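Local coordinates for Ice-binding protein (Flavobacteriaceae bacterium, PDB 5UYT) that probably binds to ice crystals and checks their growth, as an antifreeze protein built from right-handed beta-helical domains, at residues Gly178-Gly183 with Gly196-Lys201. Sequence-based numbering, arbitrary orientation. Where two conformers were deposited one is given.
Sequences GVSLEG and GVTVRK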
loop_
_atom_site.group_PDB
_atom_site.type_symbol
_atom_site.label_atom_id
_atom_site.label_comp_id
_atom_site.label_asym_id
_atom_site.label_seq_id
_atom_site.Cartn_x
_atom_site.Cartn_y
_atom_site.Cartn_z
ATOM N N GLY A 178 8.117 15.465 7.219
ATOM C CA GLY A 178 8.352 14.289 8.062
ATOM C C GLY A 178 7.247 13.963 9.052
ATOM O O GLY A 178 7.397 13.029 9.863
ATOM N N VAL A 179 6.154 14.730 9.023
ATOM C CA VAL A 179 4.980 14.391 9.833
ATOM C C VAL A 179 4.541 12.963 9.520
ATOM O O VAL A 179 4.533 12.545 8.344
ATOM C CB VAL A 179 3.818 15.373 9.628
ATOM C CG1 VAL A 179 2.488 14.795 10.127
ATOM C CG2 VAL A 179 4.105 16.687 10.347
ATOM N N SER A 180 4.201 12.221 10.570
ATOM C CA SER A 180 3.759 10.848 10.424
ATOM C C SER A 180 2.422 10.726 11.147
ATOM O O SER A 180 2.381 10.784 12.373
ATOM C CB SER A 180 4.787 9.900 11.042
ATOM O OG SER A 180 4.403 8.585 10.735
ATOM N N LEU A 181 1.350 10.547 10.377
ATOM C CA LEU A 181 -0.004 10.517 10.914
ATOM C C LEU A 181 -0.662 9.156 10.682
ATOM O O LEU A 181 -0.869 8.743 9.535
ATOM C CB LEU A 181 -0.834 11.631 10.261
ATOM C CG LEU A 181 -2.354 11.711 10.541
ATOM C CD1 LEU A 181 -2.626 11.724 12.041
ATOM C CD2 LEU A 181 -3.014 12.915 9.849
ATOM N N GLU A 182 -0.958 8.452 11.769
ATOM C CA GLU A 182 -1.829 7.267 11.701
ATOM C C GLU A 182 -3.183 7.870 12.049
ATOM O O GLU A 182 -3.465 8.138 13.214
ATOM C CB GLU A 182 -1.405 6.216 12.741
ATOM C CG GLU A 182 -2.261 4.950 12.715
ATOM C CD GLU A 182 -2.043 4.022 13.922
ATOM O OE1 GLU A 182 -1.196 4.292 14.808
ATOM O OE2 GLU A 182 -2.732 2.998 13.989
ATOM N N GLY A 183 -4.012 8.103 11.036
ATOM C CA GLY A 183 -5.177 8.960 11.221
ATOM C C GLY A 183 -5.564 9.587 9.894
ATOM O O GLY A 183 -5.226 9.085 8.817
ATOM N N GLY A 196 6.369 15.987 2.273
ATOM C CA GLY A 196 7.187 14.865 2.702
ATOM C C GLY A 196 6.592 14.133 3.898
ATOM O O GLY A 196 7.298 13.849 4.868
ATOM N N VAL A 197 5.300 13.805 3.826
ATOM C CA VAL A 197 4.628 13.218 4.975
ATOM C C VAL A 197 4.351 11.725 4.802
ATOM O O VAL A 197 4.431 11.186 3.703
ATOM C CB VAL A 197 3.309 13.933 5.315
ATOM C CG1 VAL A 197 3.576 15.420 5.511
ATOM C CG2 VAL A 197 2.269 13.707 4.213
ATOM N N THR A 198 3.968 11.080 5.904
ATOM C CA THR A 198 3.367 9.745 5.841
ATOM C C THR A 198 2.030 9.844 6.528
ATOM O O THR A 198 1.957 10.304 7.687
ATOM C CB THR A 198 4.223 8.713 6.582
ATOM O OG1 THR A 198 5.492 8.617 5.931
ATOM C CG2 THR A 198 3.521 7.309 6.592
ATOM N N VAL A 199 0.960 9.457 5.832
ATOM C CA VAL A 199 -0.394 9.511 6.427
ATOM C C VAL A 199 -1.074 8.204 6.008
ATOM O O VAL A 199 -1.219 7.951 4.812
ATOM C CB VAL A 199 -1.259 10.702 5.909
ATOM C CG1 VAL A 199 -2.627 10.705 6.581
ATOM C CG2 VAL A 199 -0.586 12.039 6.136
ATOM N N ARG A 200 -1.485 7.398 6.984
ATOM C CA ARG A 200 -2.156 6.134 6.702
ATOM C C ARG A 200 -3.436 6.109 7.522
ATOM O O ARG A 200 -3.398 6.267 8.753
ATOM C CB ARG A 200 -1.258 4.961 7.061
ATOM C CG ARG A 200 0.165 5.119 6.531
ATOM C CD ARG A 200 0.697 3.821 5.985
ATOM N NE ARG A 200 2.121 3.880 5.699
ATOM C CZ ARG A 200 2.636 4.067 4.487
ATOM N NH1 ARG A 200 1.839 4.270 3.420
ATOM N NH2 ARG A 200 3.934 4.093 4.351
ATOM N N LYS A 201 -4.568 5.952 6.839
ATOM C CA LYS A 201 -5.845 5.903 7.561
ATOM C C LYS A 201 -5.834 4.731 8.555
ATOM O O LYS A 201 -5.213 3.669 8.298
ATOM C CB LYS A 201 -7.033 5.852 6.591
ATOM C CG LYS A 201 -7.106 4.590 5.750
ATOM C CD LYS A 201 -8.266 4.649 4.765
ATOM C CE LYS A 201 -8.391 3.345 3.997
ATOM N NZ LYS A 201 -9.542 3.359 3.020
HETATM O O HOH W 1 7.035 10.825 7.203
#
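Successive coils of a right-handed beta-solenoid meet where Leu181 and Val199 pair in parallel strands, their side chains side by side and pointing the same way into the buried interior. Leu181 CD2 lies 4.0 Å from Val199 CG1. CG1 of Val199 stands anti to its backbone N (chi1 -179°), and this branch also approaches Gly183 O at 3.8 Å. Compact, branched apolar residues suit this inward row, which Val179 and Val197 extend, Val179 CB lying 4.1 Å from Val197 CG1; Leu175 of strand 173-175 and Ile29 of strand 28-30 pack against both Val197 and Val199.

In such a solenoid each coil hydrogen-bonds to the next through parallel strands. Here Thr198 N donates to Val179 O, Leu181 N to Thr198 O (2.8 Å, nearly straight at 171°), and Arg200 N to Leu181 O. At the corner Gly183 N reaches Arg200 O at 3.0 Å; glycine fits because a CB would jam against the preceding carbonyl. Gly178, at positive phi, gives a more bent bond to Gly196 O.

Ser180, Thr198, Glu182 and Arg200 share the other, partly exposed face. A water joins Thr198 OG1 (3.0 Å) to Val179 O, to which it donates. In one of its two conformers Arg200 NH1 hydrogen-bonds to Thr30 OG1, while Glu182 OE1 forms a salt bridge with Lys163.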